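Local structure of orotidine-5-phosphate decarboxylase/orotate phosphoribosyltransferase, putative (Ompdcase-oprtase, putative) (3QW3) at residues Y48-A53 with I77-D82; A105-A110 with D127-V132; V172-G177 with L194-P199. The protein probably catalyses decarboxylation of orotidine 5'-phosphate to UMP, this chain being the decarboxylase part of a longer protein that also carries an orotate phosphoribosyltransferase. One frame throughout, in Å; residues are numbered along the deposited sequence.

Contact 1: Y48-A53 with I77-D82. With SO4 (sulfate ion), chain D.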
loop_
_atom_site.group_PDB
_atom_site.type_symbol
_atom_site.label_atom_id
_atom_site.label_comp_id
_atom_site.label_asym_id
_atom_site.label_seq_id
_atom_site.Cartn_x
_atom_site.Cartn_y
_atom_site.Cartn_z
ATOM N N TYR A 48 14.246 -13.351 -5.395
ATOM C CA TYR A 48 13.623 -12.597 -6.486
ATOM C C TYR A 48 12.540 -11.682 -5.934
ATOM O O TYR A 48 11.873 -12.023 -4.950
ATOM C CB TYR A 48 13.058 -13.523 -7.565
ATOM C CG TYR A 48 14.157 -14.148 -8.389
ATOM C CD1 TYR A 48 14.668 -13.496 -9.507
ATOM C CD2 TYR A 48 14.719 -15.370 -8.021
ATOM C CE1 TYR A 48 15.701 -14.051 -10.255
ATOM C CE2 TYR A 48 15.749 -15.934 -8.762
ATOM C CZ TYR A 48 16.234 -15.269 -9.874
ATOM O OH TYR A 48 17.262 -15.824 -10.608
ATOM N N LYS A 49 12.396 -10.516 -6.561
ATOM C CA LYS A 49 11.414 -9.518 -6.133
ATOM C C LYS A 49 10.501 -9.085 -7.296
ATOM O O LYS A 49 10.785 -8.107 -8.000
ATOM C CB LYS A 49 12.111 -8.307 -5.493
ATOM C CG LYS A 49 11.136 -7.307 -4.847
ATOM C CD LYS A 49 11.847 -6.176 -4.103
ATOM C CE LYS A 49 12.488 -5.137 -5.039
ATOM N NZ LYS A 49 11.546 -4.344 -5.861
ATOM N N PRO A 50 9.397 -9.816 -7.506
ATOM C CA PRO A 50 8.461 -9.399 -8.547
ATOM C C PRO A 50 7.715 -8.117 -8.180
ATOM O O PRO A 50 7.361 -7.901 -7.019
ATOM C CB PRO A 50 7.490 -10.574 -8.653
ATOM C CG PRO A 50 7.625 -11.308 -7.385
ATOM C CD PRO A 50 9.037 -11.127 -6.941
ATOM N N ASN A 51 7.511 -7.291 -9.197
ATOM C CA ASN A 51 6.840 -6.002 -9.096
ATOM C C ASN A 51 5.324 -6.179 -9.180
ATOM O O ASN A 51 4.783 -6.408 -10.265
ATOM C CB ASN A 51 7.345 -5.115 -10.246
ATOM C CG ASN A 51 6.964 -3.652 -10.084
ATOM O OD1 ASN A 51 7.797 -2.757 -10.266
ATOM N ND2 ASN A 51 5.710 -3.400 -9.756
ATOM N N ALA A 52 4.635 -6.067 -8.042
ATOM C CA ALA A 52 3.189 -6.330 -7.993
ATOM C C ALA A 52 2.399 -5.392 -8.915
ATOM O O ALA A 52 1.403 -5.802 -9.518
ATOM C CB ALA A 52 2.667 -6.243 -6.553
ATOM N N ALA A 53 2.865 -4.152 -9.054
ATOM C CA ALA A 53 2.173 -3.169 -9.907
ATOM C C ALA A 53 2.275 -3.517 -11.390
ATOM O O ALA A 53 1.305 -3.383 -12.147
ATOM C CB ALA A 53 2.723 -1.764 -9.660
ATOM N N ILE A 77 14.911 -20.737 -3.595
ATOM C CA ILE A 77 15.125 -19.289 -3.685
ATOM C C ILE A 77 13.838 -18.554 -3.310
ATOM O O ILE A 77 12.824 -18.696 -3.993
ATOM C CB ILE A 77 15.624 -18.842 -5.077
ATOM C CG1 ILE A 77 16.833 -19.687 -5.519
ATOM C CG2 ILE A 77 15.990 -17.344 -5.049
ATOM C CD1 ILE A 77 17.290 -19.439 -6.978
ATOM N N PRO A 78 13.883 -17.767 -2.221
ATOM C CA PRO A 78 12.665 -17.106 -1.746
ATOM C C PRO A 78 12.236 -15.954 -2.644
ATOM O O PRO A 78 13.067 -15.338 -3.311
ATOM C CB PRO A 78 13.057 -16.602 -0.362
ATOM C CG PRO A 78 14.537 -16.401 -0.435
ATOM C CD PRO A 78 15.049 -17.458 -1.374
ATOM N N VAL A 79 10.932 -15.693 -2.654
ATOM C CA VAL A 79 10.333 -14.644 -3.466
ATOM C C VAL A 79 9.746 -13.588 -2.537
ATOM O O VAL A 79 8.959 -13.899 -1.635
ATOM C CB VAL A 79 9.227 -15.219 -4.381
ATOM C CG1 VAL A 79 8.490 -14.113 -5.127
ATOM C CG2 VAL A 79 9.823 -16.219 -5.380
ATOM N N VAL A 80 10.141 -12.340 -2.768
ATOM C CA VAL A 80 9.583 -11.203 -2.057
ATOM C C VAL A 80 8.605 -10.492 -2.991
ATOM O O VAL A 80 9.009 -9.931 -4.003
ATOM C CB VAL A 80 10.690 -10.209 -1.628
ATOM C CG1 VAL A 80 10.077 -9.017 -0.879
ATOM C CG2 VAL A 80 11.751 -10.914 -0.771
ATOM N N LEU A 81 7.313 -10.532 -2.670
ATOM C CA LEU A 81 6.341 -9.805 -3.471
ATOM C C LEU A 81 6.399 -8.336 -3.062
ATOM O O LEU A 81 6.070 -7.993 -1.924
ATOM C CB LEU A 81 4.927 -10.379 -3.294
ATOM C CG LEU A 81 3.815 -9.701 -4.105
ATOM C CD1 LEU A 81 4.048 -9.806 -5.620
ATOM C CD2 LEU A 81 2.443 -10.281 -3.730
ATOM N N ASP A 82 6.836 -7.478 -3.982
ATOM C CA ASP A 82 6.938 -6.047 -3.677
ATOM C C ASP A 82 5.612 -5.363 -3.955
ATOM O O ASP A 82 5.388 -4.818 -5.041
ATOM C CB ASP A 82 8.075 -5.368 -4.439
ATOM C CG ASP A 82 8.477 -4.034 -3.821
ATOM O OD1 ASP A 82 7.805 -3.557 -2.874
ATOM O OD2 ASP A 82 9.477 -3.452 -4.281
HETATM S S SO4 D . 12.819 -0.826 -6.448
HETATM O O1 SO4 D . 11.873 0.182 -5.979
HETATM O O2 SO4 D . 12.919 -1.891 -5.455
HETATM O O3 SO4 D . 12.357 -1.378 -7.719
HETATM O O4 SO4 D . 14.128 -0.205 -6.641
#

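Contact 2: A105-A110 with D127-V132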
loop_
_atom_site.group_PDB
_atom_site.type_symbol
_atom_site.label_atom_id
_atom_site.label_comp_id
_atom_site.label_asym_id
_atom_site.label_seq_id
_atom_site.Cartn_x
_atom_site.Cartn_y
_atom_site.Cartn_z
ATOM N N ALA A 105 4.150 -16.536 -2.489
ATOM C CA ALA A 105 5.344 -15.749 -2.212
ATOM C C ALA A 105 5.791 -16.050 -0.787
ATOM O O ALA A 105 4.985 -16.478 0.046
ATOM C CB ALA A 105 5.057 -14.260 -2.391
ATOM N N HIS A 106 7.076 -15.841 -0.509
ATOM C CA HIS A 106 7.630 -16.127 0.814
ATOM C C HIS A 106 7.689 -14.893 1.710
ATOM O O HIS A 106 7.901 -15.001 2.922
ATOM C CB HIS A 106 9.029 -16.750 0.673
ATOM C CG HIS A 106 9.087 -17.872 -0.314
ATOM N ND1 HIS A 106 9.037 -19.198 0.059
ATOM C CD2 HIS A 106 9.184 -17.865 -1.664
ATOM C CE1 HIS A 106 9.103 -19.959 -1.019
ATOM N NE2 HIS A 106 9.199 -19.175 -2.077
ATOM N N ALA A 107 7.496 -13.721 1.103
ATOM C CA ALA A 107 7.600 -12.460 1.809
ATOM C C ALA A 107 6.832 -11.372 1.067
ATOM O O ALA A 107 6.532 -11.511 -0.128
ATOM C CB ALA A 107 9.069 -12.052 1.968
ATOM N N ILE A 108 6.540 -10.289 1.777
ATOM C CA ILE A 108 5.848 -9.136 1.193
ATOM C C ILE A 108 6.448 -7.844 1.747
ATOM O O ILE A 108 7.021 -7.836 2.834
ATOM C CB ILE A 108 4.318 -9.202 1.494
ATOM C CG1 ILE A 108 3.506 -8.313 0.534
ATOM C CG2 ILE A 108 4.025 -8.896 2.966
ATOM C CD1 ILE A 108 1.979 -8.470 0.699
ATOM N N THR A 109 6.319 -6.754 0.999
ATOM C CA THR A 109 6.657 -5.436 1.534
ATOM C C THR A 109 5.387 -4.747 2.031
ATOM O O THR A 109 4.302 -4.999 1.518
ATOM C CB THR A 109 7.356 -4.548 0.491
ATOM O OG1 THR A 109 6.579 -4.524 -0.713
ATOM C CG2 THR A 109 8.755 -5.090 0.185
ATOM N N ALA A 110 5.533 -3.889 3.034
ATOM C CA ALA A 110 4.371 -3.272 3.683
ATOM C C ALA A 110 4.681 -1.881 4.207
ATOM O O ALA A 110 5.814 -1.606 4.610
ATOM C CB ALA A 110 3.871 -4.158 4.820
ATOM N N ASP A 127 6.277 -18.365 8.966
ATOM C CA ASP A 127 7.090 -18.842 7.842
ATOM C C ASP A 127 7.271 -17.800 6.731
ATOM O O ASP A 127 8.027 -18.026 5.777
ATOM C CB ASP A 127 6.499 -20.138 7.265
ATOM C CG ASP A 127 5.034 -19.995 6.842
ATOM O OD1 ASP A 127 4.238 -19.374 7.583
ATOM O OD2 ASP A 127 4.675 -20.523 5.765
ATOM N N LYS A 128 6.576 -16.670 6.863
ATOM C CA LYS A 128 6.631 -15.586 5.880
ATOM C C LYS A 128 7.250 -14.336 6.489
ATOM O O LYS A 128 7.110 -14.083 7.684
ATOM C CB LYS A 128 5.223 -15.265 5.353
ATOM C CG LYS A 128 4.439 -16.471 4.829
ATOM C CD LYS A 128 5.018 -17.036 3.534
ATOM C CE LYS A 128 4.278 -18.292 3.103
ATOM N NZ LYS A 128 4.743 -18.761 1.766
ATOM N N ALA A 129 7.934 -13.549 5.669
ATOM C CA ALA A 129 8.569 -12.339 6.165
ATOM C C ALA A 129 7.802 -11.107 5.714
ATOM O O ALA A 129 7.145 -11.119 4.677
ATOM C CB ALA A 129 9.998 -12.256 5.698
ATOM N N VAL A 130 7.905 -10.052 6.510
ATOM C CA VAL A 130 7.298 -8.771 6.184
ATOM C C VAL A 130 8.384 -7.710 6.244
ATOM O O VAL A 130 8.919 -7.413 7.318
ATOM C CB VAL A 130 6.165 -8.421 7.167
ATOM C CG1 VAL A 130 5.449 -7.137 6.726
ATOM C CG2 VAL A 130 5.195 -9.579 7.271
ATOM N N PHE A 131 8.716 -7.157 5.078
ATOM C CA PHE A 131 9.666 -6.059 4.991
ATOM C C PHE A 131 8.908 -4.739 5.051
ATOM O O PHE A 131 8.171 -4.398 4.126
ATOM C CB PHE A 131 10.486 -6.168 3.706
ATOM C CG PHE A 131 11.518 -7.267 3.742
ATOM C CD1 PHE A 131 12.761 -7.035 4.317
ATOM C CD2 PHE A 131 11.244 -8.517 3.194
ATOM C CE1 PHE A 131 13.734 -8.045 4.359
ATOM C CE2 PHE A 131 12.211 -9.543 3.234
ATOM C CZ PHE A 131 13.453 -9.296 3.821
ATOM N N VAL A 132 9.092 -4.011 6.149
ATOM C CA VAL A 132 8.340 -2.780 6.405
ATOM C C VAL A 132 9.118 -1.573 5.914
ATOM O O VAL A 132 10.308 -1.435 6.203
ATOM C CB VAL A 132 8.029 -2.618 7.912
ATOM C CG1 VAL A 132 7.183 -1.366 8.145
ATOM C CG2 VAL A 132 7.297 -3.847 8.429
HETATM O O HOH W 1 7.662 -19.244 3.157
#

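Contact 3: V172-G177 with L194-P199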
loop_
_atom_site.group_PDB
_atom_site.type_symbol
_atom_site.label_atom_id
_atom_site.label_comp_id
_atom_site.label_asym_id
_atom_site.label_seq_id
_atom_site.Cartn_x
_atom_site.Cartn_y
_atom_site.Cartn_z
ATOM N N VAL A 172 10.157 -9.979 10.839
ATOM C CA VAL A 172 10.107 -8.591 10.386
ATOM C C VAL A 172 11.457 -8.156 9.822
ATOM O O VAL A 172 12.512 -8.433 10.405
ATOM C CB VAL A 172 9.671 -7.637 11.527
ATOM C CG1 VAL A 172 9.541 -6.190 11.030
ATOM C CG2 VAL A 172 8.355 -8.116 12.112
ATOM N N GLY A 173 11.400 -7.483 8.677
ATOM C CA GLY A 173 12.557 -6.851 8.063
ATOM C C GLY A 173 12.207 -5.407 7.756
ATOM O O GLY A 173 11.075 -4.974 7.985
ATOM N N LEU A 174 13.176 -4.659 7.247
ATOM C CA LEU A 174 12.975 -3.256 6.913
ATOM C C LEU A 174 13.419 -2.957 5.495
ATOM O O LEU A 174 14.397 -3.533 5.022
ATOM C CB LEU A 174 13.766 -2.365 7.869
ATOM C CG LEU A 174 13.320 -2.359 9.330
ATOM C CD1 LEU A 174 14.353 -1.640 10.176
ATOM C CD2 LEU A 174 11.972 -1.685 9.462
ATOM N N VAL A 175 12.708 -2.050 4.825
ATOM C CA VAL A 175 13.152 -1.534 3.526
ATOM C C VAL A 175 13.949 -0.256 3.780
ATOM O O VAL A 175 13.420 0.706 4.339
ATOM C CB VAL A 175 11.970 -1.252 2.554
ATOM C CG1 VAL A 175 12.504 -0.757 1.194
ATOM C CG2 VAL A 175 11.126 -2.509 2.372
ATOM N N VAL A 176 15.222 -0.264 3.386
ATOM C CA VAL A 176 16.142 0.843 3.656
ATOM C C VAL A 176 16.986 1.086 2.407
ATOM O O VAL A 176 17.734 0.199 1.981
ATOM C CB VAL A 176 17.088 0.551 4.867
ATOM C CG1 VAL A 176 17.812 1.827 5.308
ATOM C CG2 VAL A 176 16.324 -0.045 6.048
ATOM N N GLY A 177 16.870 2.285 1.843
ATOM C CA GLY A 177 17.568 2.652 0.608
ATOM C C GLY A 177 19.083 2.682 0.733
ATOM O O GLY A 177 19.618 2.863 1.824
ATOM N N LEU A 194 17.690 -7.085 12.340
ATOM C CA LEU A 194 16.741 -7.260 11.241
ATOM C C LEU A 194 17.413 -7.297 9.877
ATOM O O LEU A 194 18.403 -6.620 9.657
ATOM C CB LEU A 194 15.679 -6.159 11.250
ATOM C CG LEU A 194 14.870 -5.987 12.536
ATOM C CD1 LEU A 194 13.736 -5.019 12.274
ATOM C CD2 LEU A 194 14.333 -7.318 13.061
ATOM N N TRP A 195 16.851 -8.087 8.968
ATOM C CA TRP A 195 17.262 -8.035 7.568
ATOM C C TRP A 195 16.761 -6.744 6.949
ATOM O O TRP A 195 15.629 -6.319 7.222
ATOM C CB TRP A 195 16.693 -9.218 6.794
ATOM C CG TRP A 195 17.537 -10.438 6.893
ATOM C CD1 TRP A 195 17.528 -11.373 7.890
ATOM C CD2 TRP A 195 18.532 -10.855 5.955
ATOM N NE1 TRP A 195 18.453 -12.360 7.621
ATOM C CE2 TRP A 195 19.085 -12.062 6.440
ATOM C CE3 TRP A 195 19.008 -10.329 4.744
ATOM C CZ2 TRP A 195 20.095 -12.749 5.759
ATOM C CZ3 TRP A 195 20.019 -11.014 4.066
ATOM C CH2 TRP A 195 20.548 -12.212 4.582
ATOM N N PHE A 196 17.605 -6.120 6.134
ATOM C CA PHE A 196 17.191 -4.954 5.354
ATOM C C PHE A 196 17.057 -5.369 3.895
ATOM O O PHE A 196 17.927 -6.069 3.355
ATOM C CB PHE A 196 18.209 -3.804 5.420
ATOM C CG PHE A 196 18.472 -3.241 6.798
ATOM C CD1 PHE A 196 17.711 -3.597 7.913
ATOM C CD2 PHE A 196 19.481 -2.293 6.958
ATOM C CE1 PHE A 196 17.996 -3.044 9.171
ATOM C CE2 PHE A 196 19.761 -1.732 8.207
ATOM C CZ PHE A 196 19.015 -2.113 9.309
ATOM N N LEU A 197 15.971 -4.944 3.260
ATOM C CA LEU A 197 15.854 -5.033 1.811
ATOM C C LEU A 197 16.313 -3.681 1.304
ATOM O O LEU A 197 15.744 -2.652 1.671
ATOM C CB LEU A 197 14.410 -5.329 1.395
ATOM C CG LEU A 197 14.079 -5.325 -0.102
ATOM C CD1 LEU A 197 14.853 -6.384 -0.887
ATOM C CD2 LEU A 197 12.571 -5.514 -0.301
ATOM N N VAL A 198 17.348 -3.693 0.465
ATOM C CA VAL A 198 18.090 -2.483 0.121
ATOM C C VAL A 198 18.019 -2.223 -1.383
ATOM O O VAL A 198 18.798 -2.798 -2.152
ATOM C CB VAL A 198 19.564 -2.582 0.615
ATOM C CG1 VAL A 198 20.337 -1.305 0.321
ATOM C CG2 VAL A 198 19.591 -2.866 2.102
ATOM N N PRO A 199 17.064 -1.377 -1.812
ATOM C CA PRO A 199 16.969 -1.051 -3.235
ATOM C C PRO A 199 17.804 0.167 -3.646
ATOM O O PRO A 199 18.161 0.997 -2.796
ATOM C CB PRO A 199 15.475 -0.776 -3.431
ATOM C CG PRO A 199 14.962 -0.360 -2.074
ATOM C CD PRO A 199 15.967 -0.776 -1.028
HETATM O O HOH W 2 14.689 -9.792 9.654
#

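Contact 1: Y48-A53 with I77-D82
Lys-49 reaches along Asp-82, the two side chains lying side by side and pointing the same way. With CG anti to the backbone N (chi1 -172°), CB and CG pass Val-80 O, and CG rests 3.6 Å from CB of Asp-82. CD meets Asp-82 OD2 at 3.6 Å, and CE lies near sulfate O2 (3.3 Å) and Asp-82 OD2 (3.5 Å). Bends at chi3 and chi4 bring NZ back to OD2 at 2.8 Å, a salt bridge on its anti lone pair. NZ also gives a hydrogen bond of 2.8 Å to O2 of the sulfate ion, so a long flexible lysine suits a place bridging a carboxylate and a bound anion. The other carboxylate oxygen is held by Lys-84 and Thr-109.

The backbones are joined by Tyr-48 N to Pro-78 O, Val-80 N to Tyr-48 O (2.8 Å) and Asp-82 N to Pro-50 O. Pro-50 CD meets Val-79 CG1 at 3.5 Å, and helix 60-72 covers them, Leu-66 on Pro-50 and Ile-70 on Val-79. Strands 47-50 and 80-85, side by side, close the eight-stranded TIM barrel, whose active site lies at the C-terminal strand ends; this lysine-aspartate pair is consistent with the charge network of OMP decarboxylases.

Contact 2: A105-A110 with D127-V132
Four backbone hydrogen bonds join the parallel strands 107-110 and 129-132. His-106 O accepts from Ala-129 N, Ala-129 O from Ile-108 N, Ile-108 O from Phe-131 N (2.9 Å, nearly along the C=O axis), and Phe-131 O from Ala-110 N, which sits above the carbonyl plane.

Polar side-chain links gather at the start of the pair. Lys-128, bent at chi2 (-69°), folds its chain over the residues leading into the neighbouring strand so that CD passes the carbonyl oxygens of Ala-105 and His-106, and NZ bonds to Ala-105 O at 2.9 Å from above that carbonyl plane. A water donates to Asp-127 O at 2.9 Å and is weakly linked to Lys-128 NZ and His-106 ND1. Farther along, Thr-109 turns OG1 to Asp-82 and the backbone of Lys-84.

Apolar contacts fill both faces. Small Ala-107 and Ala-129 meet CB to CB at 3.8 Å, and Ala-107 CB also lies at the edge of the Phe-131 ring, 4.2 Å from CE2. On the other face Ala-110 CB touches CG1 of Val-130 at 3.9 Å; the branched Ile-108 and Val-130 there pack on Phe-122 of helix 116-123. Strand, covering helix and parallel strand make a beta-alpha-beta unit, the building block of the TIM barrel.

Contact 3: V172-G177 with L194-P199
Phe-196 receives Val-176 CG2 over one face of its ring, 4.1 Å from the centroid and 19° off the normal, a CH-pi contact displaced toward the rim. Leu-174, lying alongside and pointing the same way, brings CD1 obliquely to CE1 at 4.0 Å. A water lies in plane at the edge of the Trp-195 indole, which turns away from the neighbouring strand, makes a cation-pi contact with Arg-217 and meets the ring of Phe-4. The Phe-196 ring also forms a cation-pi pair with Arg-188 and packs on Leu-184 and Val-187 of helix 181-190. That helix covers two parallel strands of a beta-alpha-beta unit in the TIM barrel, which explains the bulky apolar residues on this face.

The strands are joined by Leu-174 N to Trp-195 O, Leu-197 N to Leu-174 O (2.8 Å) and Val-176 N to Leu-197 O (164° at the hydrogen). Gly-173, without a side chain, lets Trp-195 O come within 3.2 Å of its CA. On the opposite face to Phe-196, Val-175 CG1 meets CG of Pro-199 at 4.1 Å, the two crossing at about a right angle, and Phe-131 packs against Val-175 and Leu-197. Leu-194 crosses Leu-174 obliquely, CD1 against CG at 4.0 Å. Where direct pairing gives out, the water donates to Val-172 O at 2.7 Å and accepts from Trp-195 N at 2.8 Å.

How the contacts relate
All three contacts belong to one parallel barrel sheet. Contacts 1 and 2, with centres about 9 Å apart, share neighbouring strands: Leu-81 N probably bonds to Ala-107 O, and Asp-82 OD1 lies 2.7 Å from Thr-109 OG1, so contact 2 supplies a residue that fixes the carboxylate facing Lys-49. Contacts 2 and 3, about 11 Å between centres, are probably bonded from Val-130 O to Gly-173 N at 2.8 Å. Across the interior, with centres about 14 Å apart, contacts 1 and 3 still touch, Lys-49 CD lying 3.9 Å from Leu-197 CD2. The sulfate, probably from the crystallisation liquor, also approaches contact 3, its O2 lying 3.4 Å from Pro-199 CB, and may nonetheless mark the pocket at the barrel mouth.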